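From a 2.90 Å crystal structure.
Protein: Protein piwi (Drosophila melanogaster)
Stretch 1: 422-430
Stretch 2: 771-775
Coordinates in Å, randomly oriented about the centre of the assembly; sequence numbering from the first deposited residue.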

# COMPACT_ATOMS: atom_id res chain seq x y z
N ASN A 422 -25.33 -4.95 -4.30
CA ASN A 422 -24.24 -4.16 -4.86
C ASN A 422 -24.18 -2.86 -4.07
O ASN A 422 -25.05 -1.99 -4.23
CB ASN A 422 -24.48 -3.90 -6.35
N ALA A 423 -23.17 -2.72 -3.21
CA ALA A 423 -23.12 -1.62 -2.26
C ALA A 423 -22.95 -0.27 -2.94
O ALA A 423 -21.96 0.43 -2.71
CB ALA A 423 -21.99 -1.84 -1.25
N ASP A 424 -23.93 0.12 -3.75
CA ASP A 424 -23.94 1.42 -4.42
C ASP A 424 -25.35 1.98 -4.33
O ASP A 424 -26.32 1.25 -4.58
CB ASP A 424 -23.48 1.30 -5.88
CG ASP A 424 -23.53 2.62 -6.63
OD1 ASP A 424 -24.64 3.15 -6.85
OD2 ASP A 424 -22.46 3.14 -7.00
N TRP A 425 -25.46 3.26 -3.98
CA TRP A 425 -26.76 3.90 -3.82
C TRP A 425 -26.89 5.14 -4.71
O TRP A 425 -27.65 6.06 -4.39
CB TRP A 425 -27.00 4.27 -2.36
CG TRP A 425 -25.90 5.07 -1.73
CD1 TRP A 425 -25.72 6.42 -1.83
CD2 TRP A 425 -24.84 4.58 -0.90
NE1 TRP A 425 -24.60 6.80 -1.12
CE2 TRP A 425 -24.05 5.69 -0.53
CE3 TRP A 425 -24.49 3.31 -0.43
CZ2 TRP A 425 -22.93 5.56 0.28
CZ3 TRP A 425 -23.37 3.19 0.38
CH2 TRP A 425 -22.60 4.31 0.72
N GLN A 426 -26.15 5.17 -5.82
CA GLN A 426 -26.22 6.31 -6.73
C GLN A 426 -27.60 6.45 -7.35
O GLN A 426 -28.04 7.57 -7.63
CB GLN A 426 -25.15 6.18 -7.81
N ARG A 427 -28.29 5.34 -7.58
CA ARG A 427 -29.64 5.38 -8.13
C ARG A 427 -30.65 6.00 -7.18
O ARG A 427 -31.79 6.24 -7.59
CB ARG A 427 -30.08 3.96 -8.50
CG ARG A 427 -29.35 2.87 -7.71
CD ARG A 427 -30.27 2.12 -6.76
NE ARG A 427 -29.53 1.54 -5.65
CZ ARG A 427 -30.00 0.59 -4.84
NH1 ARG A 427 -29.26 0.13 -3.85
NH2 ARG A 427 -31.23 0.11 -5.03
N HIS A 428 -30.27 6.29 -5.93
CA HIS A 428 -31.25 6.62 -4.90
C HIS A 428 -31.39 8.11 -4.61
O HIS A 428 -32.47 8.53 -4.20
CB HIS A 428 -30.92 5.88 -3.60
CG HIS A 428 -31.53 4.52 -3.52
ND1 HIS A 428 -32.87 4.29 -3.76
CD2 HIS A 428 -30.98 3.31 -3.23
CE1 HIS A 428 -33.12 3.00 -3.62
NE2 HIS A 428 -31.99 2.38 -3.30
N PHE A 429 -30.35 8.94 -4.80
CA PHE A 429 -30.62 10.35 -4.57
C PHE A 429 -31.41 10.99 -5.70
O PHE A 429 -31.89 12.12 -5.53
CB PHE A 429 -29.35 11.19 -4.33
CG PHE A 429 -28.06 10.51 -4.68
CD1 PHE A 429 -27.62 10.44 -5.99
CD2 PHE A 429 -27.23 10.03 -3.68
CE1 PHE A 429 -26.41 9.85 -6.30
CE2 PHE A 429 -26.03 9.43 -3.98
CZ PHE A 429 -25.61 9.35 -5.29
N ARG A 430 -31.56 10.31 -6.84
CA ARG A 430 -32.56 10.73 -7.81
C ARG A 430 -33.93 10.67 -7.14
O ARG A 430 -34.40 9.59 -6.78
CB ARG A 430 -32.52 9.84 -9.06
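Stretch 2 771-775: WSGTT

Residues 771-775 of piwi lie as an irregular, largely extended segment against the 422-430 stretch, more than 340 residues away in the same chain. Neither piece forms a regular helix or strand; a single beta bridge pairs Asp424 with Gly773, their CA atoms 4.3 Å apart. The segments run antiparallel: Thr774 faces Ala423, Gly773 lies beside Asp424, and Ser772 reaches Trp425, Gln426 and Phe429.

Two backbone hydrogen bonds frame the bridge. Trp425 N donates to Ser772 O at 3.1 Å, with an N-H...O angle of 160°; Thr774 N donates to Ala423 O at 3.4 Å, nearly as straight at 158° but long and weak. Ser772 O also receives a CA-H...O contact from Asp424 CA at 3.5 Å. Asp424 OD2 comes within 3.2 Å of Ser772 O, but both atoms are acceptors, so this approach is no hydrogen bond. The other carboxylate oxygen turns back into its own stretch: Gln426 N donates to Asp424 OD1 at 2.7 Å. Asp424 O is likewise satisfied locally, by Arg427 NH1 at 3.2 Å and, weakly, by Arg427 NE at 3.4 Å. Further along, His428 N donates to Trp425 O at 3.0 Å, so both atoms are satisfied within the stretch. In 771-775, Gly773 N makes a weak bond to Trp771 O at 2.8 Å across Ser772, whose own carbonyl oxygen accepts from Trp425 N.

Gly773 is fully extended, with phi/psi of 180/-174, and lays its CA over one face of the Trp425 indole, 3.7 Å from the centroid of the six-membered ring and 16° off its normal, a CH-pi contact. An ideal CB here would lie 2.8 Å from Ala423 O, a clash, so the bare alpha carbon suits this close backbone pairing. The Trp425 side chain, chi1 53° (p), brings its CH2 atom within 3.6 Å of Gly773 C.

Ser772 gives up the most surface, 99 Å², of the 331 Å² buried on both sides together. Ser772 CB meets the edge of the Phe429 ring, 3.5 Å from Phe429 CZ, and Ser772 OG packs 3.2 Å from Gln426 CB; no hydrogen bond from this hydroxyl crosses between the stretches. At the other end of the contact, Ala423 CB touches Thr774 OG1 at 3.5 Å, a hydroxyl hydrogen-bonded elsewhere in the structure. Beyond it, Thr775 makes no contact with 422-430.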

# COMPACT_ATOMS: atom_id res chain seq x y z
N TRP A 771 -17.87 9.39 -3.52
CA TRP A 771 -18.18 8.10 -4.12
C TRP A 771 -19.50 7.60 -3.55
O TRP A 771 -19.62 7.41 -2.34
CB TRP A 771 -17.05 7.10 -3.85
CG TRP A 771 -17.22 5.78 -4.53
CD1 TRP A 771 -17.53 4.59 -3.94
CD2 TRP A 771 -17.08 5.50 -5.93
NE1 TRP A 771 -17.59 3.59 -4.88
CE2 TRP A 771 -17.32 4.13 -6.11
CE3 TRP A 771 -16.78 6.29 -7.05
CZ2 TRP A 771 -17.27 3.52 -7.36
CZ3 TRP A 771 -16.73 5.68 -8.29
CH2 TRP A 771 -16.98 4.31 -8.44
N SER A 772 -20.48 7.39 -4.43
CA SER A 772 -21.81 6.96 -4.01
C SER A 772 -21.85 5.47 -3.67
O SER A 772 -22.68 4.72 -4.19
CB SER A 772 -22.83 7.28 -5.10
OG SER A 772 -22.36 6.86 -6.37
N GLY A 773 -20.96 5.04 -2.77
CA GLY A 773 -20.92 3.65 -2.38
C GLY A 773 -19.82 3.43 -1.36
O GLY A 773 -19.19 4.39 -0.90
N THR A 774 -19.60 2.17 -1.02
CA THR A 774 -18.52 1.85 -0.10
C THR A 774 -17.17 2.04 -0.77
O THR A 774 -17.01 1.83 -1.98
CB THR A 774 -18.65 0.41 0.40
OG1 THR A 774 -18.80 -0.48 -0.71
CG2 THR A 774 -19.84 0.27 1.33
N THR A 775 -16.19 2.46 0.02
CA THR A 775 -14.82 2.66 -0.45
C THR A 775 -13.93 1.54 0.08
O THR A 775 -14.31 0.76 0.95
CB THR A 775 -14.30 4.03 -0.01
OG1 THR A 775 -14.71 4.30 1.34
CG2 THR A 775 -14.84 5.12 -0.92